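Local coordinates for uncharacterized conserved protein (Staphylococcus epidermidis, PDB 3FRM) that is of unknown function but contains a GNAT-type acetyltransferase domain, and so may transfer an acetyl group from acetyl-coenzyme A to a substrate not yet identified, at residues A[40-45]-A[72-77]; A[98-103]-A[246-251]; A[111-116]-A[207-212]. All coordinates share one frame; numbering follows the deposited sequence.

Interaction 1: A[40-45]-A[72-77]; sequences NTWIYK and LSFSFP
Strands 41-44 and 72-75 run parallel with their axes 4.8 Å apart and crossing at -21°, W42 bridged to F74 and I43 to S75. Three backbone bonds tie them. S75 N reaches W42 O at 3.0 Å, almost along the C=O axis; Y44 N, 2.9 Å from S75 O, and W42 N, bonded to S73 O, stand above the planes of the carbonyls they use. Beyond Y44 a water donates to both Y44 O and F76 O, bridging the two segments past the last direct bond. The rings of W42, Y44, F74 and F76 form an aromatic cluster, each CG anti to its own carbonyl carbon. F74 turns an edge to the indole in an offset edge-to-face pair with planes at 63°, its CE1 lying 3.9 Å above the W42 ring toward the rim. Y44 lies alongside both phenylalanines, nearly parallel but slid past them: its CE2 is 3.8 Å from F74 CD1 and its CD2 3.7 Å from F76 CD1. The Y44 hydroxyl hydrogen-bonds the carboxylate of D56 on helix 50-66. At the other end T41 holds OG1 anti to the backbone N (chi1 -161°), which places it 2.6 Å from S73 OG in a hydrogen bond. Large flat rings thus suit this beta-alpha-beta seam, W42, Y44 and F74 packing on helix 50-66, while two small hydroxyls pair in a buried place and so pay little for losing solvent.

Interaction 2: A[98-103]-A[246-251]; sequences GVLELY and KYHILK
K246 O is the best-held polar atom: one hydrogen bond, from L100 N at 2.6 Å and nearly along the C=O axis, and one CA-H...O contact from V99 CA at 3.2 Å grip it. G98 O is held likewise, by H248 N and by the CA of Y247. With K246 N to L100 O, in the carbonyl plane, and G98 N to H248 O at 2.8 Å, four bonds join the antiparallel strands. G98-H248 and L100-K246 are hydrogen-bonded pairs, and V99-Y247 between them is a non-hydrogen-bonded one; the strands' N-to-C directions lie at 138°, well short of straight antiparallel alignment. On the face of V99, its CG2 sits over the tyrosine ring, 3.8 Å from the Y247 centroid and 28° off the normal, a CH-pi contact. The Y247 hydroxyl goes on to bond H201 of the second subunit. On the other face H248 has CG in the crowded position between backbone N and carbonyl carbon (chi1 89°), which folds the imidazole back so that G98 N lies over its face. G98 has no CB, which leaves that space over the backbone to the imidazole. L100 crosses the histidine at about a right angle and brings CD1 to 3.5 Å from H248 ND1. That nitrogen is buried by the contact without any polar partner, so a neutral imidazole is the likelier state, and the backbone ladder supplies the polar hold.

Interaction 3: A[111-116]-A[207-212]; sequences KELSRK and EIQAYV
Helix 204-216 belongs to the GNAT acetyltransferase domain and follows strand 188-195; the loop after helix 107-111, on the way to strand 120-123, packs against the flank that carries E207 and A210. A type I turn from K111 to S114 starts that loop, closed by S114 N to K111 O at 3.2 Å. A210 lies beneath it: its CB is 3.8 Å from K111 O and 3.9 Å from S114 CB. A methyl suits this spot because the turn's backbone comes so near, K111 and A210 having their CA atoms 4.4 Å apart. L113 leans on the same methyl with its CB, while its CD2 reaches toward Q209 CG at 4.3 Å, an apolar flank to the turn. E207 makes the polar grip. Its CG is anti to the carbonyl carbon, and a bend at chi2 (-56°) swings the carboxylate across to the loop. OE2 accepts from S114 OG at 2.7 Å and OE1 from R115 N at 2.8 Å, the latter bond nearly straight at 168°; both oxygens use their syn lone pairs, so two donors fix the rotation of the group. R117 adds a long, weak ion pair to OE1, which would help to keep the glutamate ionised. R115, by contrast, leads away, its NH2 making a weak bond to S114 O and a long salt bridge to E112 OE2. On the helix's other flanks I208 and V212 pack on strands of the sheet. E207 and A210 thus join the loop to the helix. A Gln-x-x-Gly-x-Gly sequence running from the preceding loop into the helix start matches the acyl-CoA pyrophosphate-binding motif, as expected of the probable cofactor-binding helix of the GNAT fold.

In the fold
Interactions 1 and 2 belong to one sheet: strands 72-75 and 241-251 are neighbours, and F74 O with I249 N and F76 N with Y247 O probably hydrogen-bond between the segments. Strand 241-251, from the end of the chain, thereby joins the parallel pair of interaction 1 to strand 96-105. Interaction 1 is the more buried, most of its rings packed under a helix; interaction 2 is partly buried, with one face turned to the second subunit. Interaction 3 lies on the opposite side of the chain's centre from interaction 1, centres about 34 Å apart, and is loop on helix nearer the surface. There a carboxylate gripping a hydroxyl and an N-H replaces the backbone ladders of the strands.

Interaction 1: A[40-45]-A[72-77]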
loop_
_atom_site.group_PDB
_atom_site.type_symbol
_atom_site.label_atom_id
_atom_site.label_comp_id
_atom_site.label_asym_id
_atom_site.label_seq_id
_atom_site.Cartn_x
_atom_site.Cartn_y
_atom_site.Cartn_z
ATOM N N ASN A 40 19.522 -14.151 -2.411
ATOM C CA ASN A 40 19.558 -15.582 -2.184
ATOM C C ASN A 40 18.150 -16.206 -2.230
ATOM O O ASN A 40 17.437 -16.301 -1.230
ATOM C CB ASN A 40 20.307 -15.916 -0.885
ATOM C CG ASN A 40 21.802 -15.435 -0.889
ATOM O OD1 ASN A 40 22.673 -16.108 -1.445
ATOM N ND2 ASN A 40 22.094 -14.309 -0.215
ATOM N N THR A 41 17.737 -16.659 -3.396
ATOM C CA THR A 41 16.337 -16.970 -3.547
ATOM C C THR A 41 16.086 -17.767 -4.825
ATOM O O THR A 41 16.909 -17.789 -5.730
ATOM C CB THR A 41 15.495 -15.628 -3.533
ATOM O OG1 THR A 41 14.110 -15.908 -3.233
ATOM C CG2 THR A 41 15.634 -14.844 -4.839
ATOM N N TRP A 42 14.935 -18.427 -4.876
ATOM C CA TRP A 42 14.480 -19.092 -6.044
ATOM C C TRP A 42 13.387 -18.237 -6.716
ATOM O O TRP A 42 12.462 -17.820 -6.041
ATOM C CB TRP A 42 13.828 -20.409 -5.641
ATOM C CG TRP A 42 14.718 -21.525 -5.449
ATOM C CD1 TRP A 42 15.932 -21.535 -4.752
ATOM C CD2 TRP A 42 14.459 -22.876 -5.827
ATOM N NE1 TRP A 42 16.441 -22.823 -4.736
ATOM C CE2 TRP A 42 15.559 -23.663 -5.368
ATOM C CE3 TRP A 42 13.417 -23.500 -6.500
ATOM C CZ2 TRP A 42 15.642 -25.035 -5.591
ATOM C CZ3 TRP A 42 13.513 -24.864 -6.717
ATOM C CH2 TRP A 42 14.624 -25.611 -6.278
ATOM N N ILE A 43 13.502 -18.008 -8.027
ATOM C CA ILE A 43 12.476 -17.325 -8.807
ATOM C C ILE A 43 11.786 -18.411 -9.651
ATOM O O ILE A 43 12.368 -18.922 -10.582
ATOM C CB ILE A 43 13.085 -16.291 -9.745
ATOM C CG1 ILE A 43 14.148 -15.421 -9.043
ATOM C CG2 ILE A 43 12.008 -15.378 -10.417
ATOM C CD1 ILE A 43 13.640 -14.600 -7.913
ATOM N N TYR A 44 10.550 -18.778 -9.342
ATOM C CA TYR A 44 9.863 -19.764 -10.189
ATOM C C TYR A 44 9.436 -19.128 -11.511
ATOM O O TYR A 44 9.031 -17.969 -11.546
ATOM C CB TYR A 44 8.618 -20.352 -9.511
ATOM C CG TYR A 44 8.872 -21.391 -8.433
ATOM C CD1 TYR A 44 9.333 -22.667 -8.750
ATOM C CD2 TYR A 44 8.612 -21.114 -7.113
ATOM C CE1 TYR A 44 9.556 -23.615 -7.792
ATOM C CE2 TYR A 44 8.831 -22.110 -6.109
ATOM C CZ TYR A 44 9.311 -23.325 -6.472
ATOM O OH TYR A 44 9.502 -24.260 -5.515
ATOM N N LYS A 45 9.514 -19.916 -12.580
ATOM C CA LYS A 45 8.939 -19.590 -13.854
ATOM C C LYS A 45 7.618 -20.338 -14.074
ATOM O O LYS A 45 6.671 -19.783 -14.643
ATOM C CB LYS A 45 9.947 -19.894 -14.942
ATOM C CG LYS A 45 11.031 -18.808 -14.948
ATOM C CD LYS A 45 12.398 -19.257 -15.469
ATOM C CE LYS A 45 12.494 -19.070 -16.966
ATOM N NZ LYS A 45 13.614 -19.906 -17.490
ATOM N N LEU A 72 14.776 -18.908 3.984
ATOM C CA LEU A 72 14.274 -19.582 2.823
ATOM C C LEU A 72 13.371 -18.606 2.058
ATOM O O LEU A 72 12.614 -17.864 2.674
ATOM C CB LEU A 72 13.447 -20.809 3.229
ATOM C CG LEU A 72 14.012 -22.021 3.920
ATOM C CD1 LEU A 72 12.953 -23.157 3.831
ATOM C CD2 LEU A 72 15.289 -22.454 3.240
ATOM N N SER A 73 13.418 -18.623 0.728
ATOM C CA SER A 73 12.566 -17.740 0.002
ATOM C C SER A 73 12.297 -18.103 -1.476
ATOM O O SER A 73 13.155 -18.623 -2.148
ATOM C CB SER A 73 13.093 -16.323 0.160
ATOM O OG SER A 73 14.235 -16.128 -0.597
ATOM N N PHE A 74 11.097 -17.787 -1.952
ATOM C CA PHE A 74 10.678 -18.099 -3.283
ATOM C C PHE A 74 9.777 -17.003 -3.775
ATOM O O PHE A 74 9.043 -16.399 -2.993
ATOM C CB PHE A 74 9.875 -19.420 -3.286
ATOM C CG PHE A 74 10.595 -20.590 -2.583
ATOM C CD1 PHE A 74 11.273 -21.546 -3.314
ATOM C CD2 PHE A 74 10.606 -20.699 -1.197
ATOM C CE1 PHE A 74 11.938 -22.628 -2.666
ATOM C CE2 PHE A 74 11.291 -21.758 -0.551
ATOM C CZ PHE A 74 11.935 -22.721 -1.288
ATOM N N SER A 75 9.865 -16.738 -5.081
ATOM C CA SER A 75 8.897 -15.960 -5.830
ATOM C C SER A 75 8.190 -16.923 -6.717
ATOM O O SER A 75 8.830 -17.838 -7.207
ATOM C CB SER A 75 9.585 -15.026 -6.787
ATOM O OG SER A 75 10.292 -14.150 -6.036
ATOM N N PHE A 76 6.925 -16.629 -7.018
ATOM C CA PHE A 76 6.143 -17.466 -7.880
ATOM C C PHE A 76 5.941 -16.791 -9.246
ATOM O O PHE A 76 6.431 -15.692 -9.490
ATOM C CB PHE A 76 4.834 -17.880 -7.167
ATOM C CG PHE A 76 5.053 -18.819 -6.017
ATOM C CD1 PHE A 76 5.132 -20.162 -6.220
ATOM C CD2 PHE A 76 5.215 -18.343 -4.729
ATOM C CE1 PHE A 76 5.374 -21.046 -5.133
ATOM C CE2 PHE A 76 5.451 -19.179 -3.667
ATOM C CZ PHE A 76 5.533 -20.548 -3.864
ATOM N N PRO A 77 5.260 -17.463 -10.172
ATOM C CA PRO A 77 5.251 -16.889 -11.530
ATOM C C PRO A 77 4.470 -15.574 -11.612
ATOM O O PRO A 77 3.488 -15.371 -10.910
ATOM C CB PRO A 77 4.550 -17.955 -12.342
ATOM C CG PRO A 77 4.849 -19.284 -11.477
ATOM C CD PRO A 77 4.711 -18.832 -10.097
HETATM O O HOH W 1 8.963 -15.674 -10.047
#

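Interaction 2: A[98-103]-A[246-251]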
loop_
_atom_site.group_PDB
_atom_site.type_symbol
_atom_site.label_atom_id
_atom_site.label_comp_id
_atom_site.label_asym_id
_atom_site.label_seq_id
_atom_site.Cartn_x
_atom_site.Cartn_y
_atom_site.Cartn_z
ATOM N N GLY A 98 3.744 -12.542 0.684
ATOM C CA GLY A 98 3.505 -11.192 0.265
ATOM C C GLY A 98 3.361 -11.113 -1.243
ATOM O O GLY A 98 3.399 -12.128 -1.915
ATOM N N VAL A 99 3.206 -9.908 -1.769
ATOM C CA VAL A 99 3.026 -9.690 -3.188
ATOM C C VAL A 99 3.983 -8.591 -3.650
ATOM O O VAL A 99 4.122 -7.519 -3.003
ATOM C CB VAL A 99 1.583 -9.299 -3.455
ATOM C CG1 VAL A 99 1.358 -8.867 -4.927
ATOM C CG2 VAL A 99 0.655 -10.483 -3.137
ATOM N N LEU A 100 4.697 -8.864 -4.742
ATOM C CA LEU A 100 5.480 -7.828 -5.420
ATOM C C LEU A 100 4.586 -7.302 -6.484
ATOM O O LEU A 100 3.853 -8.076 -7.089
ATOM C CB LEU A 100 6.698 -8.427 -6.094
ATOM C CG LEU A 100 8.027 -8.638 -5.355
ATOM C CD1 LEU A 100 8.063 -8.239 -3.839
ATOM C CD2 LEU A 100 8.484 -10.087 -5.584
ATOM N N GLU A 101 4.650 -6.000 -6.722
ATOM C CA GLU A 101 3.860 -5.332 -7.764
ATOM C C GLU A 101 4.774 -4.598 -8.728
ATOM O O GLU A 101 5.661 -3.819 -8.290
ATOM C CB GLU A 101 2.966 -4.286 -7.136
ATOM C CG GLU A 101 1.735 -4.870 -6.534
ATOM C CD GLU A 101 1.002 -3.920 -5.580
ATOM O OE1 GLU A 101 -0.120 -4.300 -5.142
ATOM O OE2 GLU A 101 1.518 -2.802 -5.282
ATOM N N LEU A 102 4.588 -4.859 -10.016
ATOM C CA LEU A 102 5.354 -4.158 -11.018
ATOM C C LEU A 102 4.637 -2.865 -11.472
ATOM O O LEU A 102 3.494 -2.926 -11.948
ATOM C CB LEU A 102 5.595 -5.060 -12.226
ATOM C CG LEU A 102 6.330 -4.401 -13.409
ATOM C CD1 LEU A 102 7.831 -4.146 -13.069
ATOM C CD2 LEU A 102 6.211 -5.297 -14.681
ATOM N N TYR A 103 5.303 -1.714 -11.300
ATOM C CA TYR A 103 4.818 -0.403 -11.822
ATOM C C TYR A 103 5.622 0.125 -12.982
ATOM O O TYR A 103 6.843 -0.001 -13.036
ATOM C CB TYR A 103 4.746 0.663 -10.711
ATOM C CG TYR A 103 3.728 0.299 -9.669
ATOM C CD1 TYR A 103 2.384 0.568 -9.860
ATOM C CD2 TYR A 103 4.085 -0.445 -8.551
ATOM C CE1 TYR A 103 1.434 0.188 -8.934
ATOM C CE2 TYR A 103 3.147 -0.820 -7.605
ATOM C CZ TYR A 103 1.824 -0.488 -7.798
ATOM O OH TYR A 103 0.869 -0.882 -6.869
ATOM N N LYS A 246 3.624 -10.538 -8.387
ATOM C CA LYS A 246 4.167 -11.871 -8.038
ATOM C C LYS A 246 3.908 -12.117 -6.578
ATOM O O LYS A 246 4.182 -11.227 -5.748
ATOM C CB LYS A 246 5.691 -11.867 -8.182
ATOM C CG LYS A 246 6.220 -12.069 -9.574
ATOM C CD LYS A 246 7.700 -12.573 -9.547
ATOM C CE LYS A 246 8.089 -12.805 -11.012
ATOM N NZ LYS A 246 9.433 -13.352 -11.318
ATOM N N TYR A 247 3.455 -13.320 -6.240
ATOM C CA TYR A 247 3.513 -13.823 -4.874
ATOM C C TYR A 247 4.964 -14.165 -4.496
ATOM O O TYR A 247 5.738 -14.597 -5.335
ATOM C CB TYR A 247 2.600 -15.066 -4.671
ATOM C CG TYR A 247 1.221 -14.603 -4.441
ATOM C CD1 TYR A 247 0.785 -14.227 -3.180
ATOM C CD2 TYR A 247 0.365 -14.416 -5.525
ATOM C CE1 TYR A 247 -0.491 -13.675 -2.992
ATOM C CE2 TYR A 247 -0.889 -13.902 -5.360
ATOM C CZ TYR A 247 -1.339 -13.528 -4.113
ATOM O OH TYR A 247 -2.628 -12.981 -4.041
ATOM N N HIS A 248 5.304 -14.013 -3.227
ATOM C CA HIS A 248 6.635 -14.276 -2.757
ATOM C C HIS A 248 6.568 -14.610 -1.250
ATOM O O HIS A 248 5.748 -14.092 -0.485
ATOM C CB HIS A 248 7.615 -13.119 -3.083
ATOM C CG HIS A 248 7.679 -12.074 -2.024
ATOM N ND1 HIS A 248 6.864 -10.959 -2.027
ATOM C CD2 HIS A 248 8.417 -11.999 -0.889
ATOM C CE1 HIS A 248 7.103 -10.237 -0.946
ATOM N NE2 HIS A 248 8.049 -10.838 -0.247
ATOM N N ILE A 249 7.383 -15.549 -0.850
ATOM C CA ILE A 249 7.322 -15.976 0.526
ATOM C C ILE A 249 8.699 -15.951 1.110
ATOM O O ILE A 249 9.658 -16.148 0.379
ATOM C CB ILE A 249 6.707 -17.385 0.613
ATOM C CG1 ILE A 249 7.505 -18.394 -0.191
ATOM C CG2 ILE A 249 5.274 -17.355 0.041
ATOM C CD1 ILE A 249 7.143 -19.832 0.204
ATOM N N LEU A 250 8.773 -15.785 2.433
ATOM C CA LEU A 250 10.016 -15.633 3.175
ATOM C C LEU A 250 9.859 -16.250 4.548
ATOM O O LEU A 250 8.861 -16.000 5.234
ATOM C CB LEU A 250 10.358 -14.122 3.339
ATOM C CG LEU A 250 11.591 -13.719 4.202
ATOM C CD1 LEU A 250 12.871 -14.377 3.667
ATOM C CD2 LEU A 250 11.773 -12.183 4.167
ATOM N N LYS A 251 10.831 -17.080 4.926
ATOM C CA LYS A 251 10.996 -17.569 6.286
ATOM C C LYS A 251 12.380 -17.133 6.717
ATOM O O LYS A 251 13.366 -17.567 6.153
ATOM C CB LYS A 251 10.915 -19.081 6.368
ATOM C CG LYS A 251 10.846 -19.597 7.797
ATOM C CD LYS A 251 10.653 -21.110 7.786
ATOM C CE LYS A 251 10.550 -21.691 9.189
ATOM N NZ LYS A 251 9.957 -23.069 9.135
#

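Interaction 3: A[111-116]-A[207-212]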
loop_
_atom_site.group_PDB
_atom_site.type_symbol
_atom_site.label_atom_id
_atom_site.label_comp_id
_atom_site.label_asym_id
_atom_site.label_seq_id
_atom_site.Cartn_x
_atom_site.Cartn_y
_atom_site.Cartn_z
ATOM N N LYS A 111 9.219 13.592 -16.445
ATOM C CA LYS A 111 9.867 14.867 -16.774
ATOM C C LYS A 111 8.919 16.005 -16.377
ATOM O O LYS A 111 9.284 16.974 -15.722
ATOM C CB LYS A 111 10.109 14.969 -18.290
ATOM C CG LYS A 111 11.141 14.019 -18.867
ATOM C CD LYS A 111 11.368 14.256 -20.389
ATOM C CE LYS A 111 12.112 13.029 -20.946
ATOM N NZ LYS A 111 12.559 13.223 -22.348
ATOM N N GLU A 112 7.680 15.863 -16.824
ATOM C CA GLU A 112 6.582 16.778 -16.512
ATOM C C GLU A 112 6.470 17.130 -14.997
ATOM O O GLU A 112 5.941 18.182 -14.659
ATOM C CB GLU A 112 5.283 16.117 -16.994
ATOM C CG GLU A 112 4.096 17.023 -17.013
ATOM C CD GLU A 112 3.448 17.208 -15.631
ATOM O OE1 GLU A 112 3.669 16.350 -14.714
ATOM O OE2 GLU A 112 2.705 18.219 -15.482
ATOM N N LEU A 113 6.926 16.255 -14.094
ATOM C CA LEU A 113 6.725 16.504 -12.647
ATOM C C LEU A 113 7.523 17.671 -12.064
ATOM O O LEU A 113 7.230 18.152 -10.954
ATOM C CB LEU A 113 7.061 15.274 -11.843
ATOM C CG LEU A 113 5.966 14.332 -11.378
ATOM C CD1 LEU A 113 4.643 14.480 -12.096
ATOM C CD2 LEU A 113 6.496 12.930 -11.460
ATOM N N SER A 114 8.544 18.095 -12.804
ATOM C CA SER A 114 9.503 19.103 -12.321
ATOM C C SER A 114 8.859 20.449 -12.114
ATOM O O SER A 114 8.003 20.845 -12.887
ATOM C CB SER A 114 10.704 19.281 -13.260
ATOM O OG SER A 114 11.858 19.550 -12.460
ATOM N N ARG A 115 9.269 21.126 -11.049
ATOM C CA ARG A 115 8.736 22.431 -10.729
ATOM C C ARG A 115 9.844 23.468 -10.447
ATOM O O ARG A 115 9.560 24.606 -10.036
ATOM C CB ARG A 115 7.749 22.312 -9.568
ATOM C CG ARG A 115 6.284 22.690 -9.877
ATOM C CD ARG A 115 5.777 22.399 -11.306
ATOM N NE ARG A 115 4.478 21.702 -11.270
ATOM C CZ ARG A 115 3.971 20.943 -12.254
ATOM N NH1 ARG A 115 2.789 20.338 -12.092
ATOM N NH2 ARG A 115 4.635 20.770 -13.392
ATOM N N LYS A 116 11.095 23.083 -10.712
ATOM C CA LYS A 116 12.277 23.930 -10.476
ATOM C C LYS A 116 12.395 24.322 -9.016
ATOM O O LYS A 116 12.846 25.424 -8.697
ATOM C CB LYS A 116 12.284 25.171 -11.395
ATOM C CG LYS A 116 12.423 24.833 -12.873
ATOM C CD LYS A 116 13.883 24.702 -13.287
ATOM C CE LYS A 116 14.436 26.055 -13.754
ATOM N NZ LYS A 116 15.935 26.132 -13.604
ATOM N N GLU A 207 10.880 15.921 -7.647
ATOM C CA GLU A 207 12.116 16.376 -8.277
ATOM C C GLU A 207 13.011 15.204 -8.638
ATOM O O GLU A 207 13.487 15.115 -9.764
ATOM C CB GLU A 207 12.856 17.461 -7.479
ATOM C CG GLU A 207 12.243 18.899 -7.607
ATOM C CD GLU A 207 12.106 19.456 -9.044
ATOM O OE1 GLU A 207 11.246 20.349 -9.271
ATOM O OE2 GLU A 207 12.851 19.015 -9.954
ATOM N N ILE A 208 13.177 14.270 -7.702
ATOM C CA ILE A 208 14.035 13.129 -7.905
ATOM C C ILE A 208 13.519 12.300 -9.053
ATOM O O ILE A 208 14.282 11.743 -9.851
ATOM C CB ILE A 208 14.161 12.272 -6.623
ATOM C CG1 ILE A 208 15.081 12.965 -5.627
ATOM C CG2 ILE A 208 14.636 10.857 -6.940
ATOM C CD1 ILE A 208 14.795 12.589 -4.122
ATOM N N GLN A 209 12.207 12.240 -9.165
ATOM C CA GLN A 209 11.623 11.408 -10.156
ATOM C C GLN A 209 11.853 12.003 -11.547
ATOM O O GLN A 209 12.258 11.295 -12.457
ATOM C CB GLN A 209 10.157 11.291 -9.858
ATOM C CG GLN A 209 9.571 10.081 -10.442
ATOM C CD GLN A 209 9.873 8.902 -9.602
ATOM O OE1 GLN A 209 9.808 8.986 -8.396
ATOM N NE2 GLN A 209 10.193 7.785 -10.227
ATOM N N ALA A 210 11.588 13.299 -11.704
ATOM C CA ALA A 210 11.803 13.964 -12.967
ATOM C C ALA A 210 13.250 13.904 -13.432
ATOM O O ALA A 210 13.513 13.843 -14.628
ATOM C CB ALA A 210 11.343 15.431 -12.898
ATOM N N TYR A 211 14.178 13.951 -12.489
ATOM C CA TYR A 211 15.585 13.806 -12.796
ATOM C C TYR A 211 15.823 12.452 -13.479
ATOM O O TYR A 211 16.361 12.385 -14.590
ATOM C CB TYR A 211 16.380 13.870 -11.492
ATOM C CG TYR A 211 17.856 13.903 -11.697
ATOM C CD1 TYR A 211 18.565 15.114 -11.596
ATOM C CD2 TYR A 211 18.569 12.731 -11.978
ATOM C CE1 TYR A 211 19.937 15.169 -11.803
ATOM C CE2 TYR A 211 19.960 12.774 -12.182
ATOM C CZ TYR A 211 20.621 14.009 -12.103
ATOM O OH TYR A 211 21.975 14.069 -12.290
ATOM N N VAL A 212 15.428 11.381 -12.799
ATOM C CA VAL A 212 15.473 10.057 -13.364
ATOM C C VAL A 212 14.807 10.079 -14.764
ATOM O O VAL A 212 15.309 9.493 -15.736
ATOM C CB VAL A 212 14.811 9.053 -12.388
ATOM C CG1 VAL A 212 14.604 7.727 -13.039
ATOM C CG2 VAL A 212 15.663 8.878 -11.071
#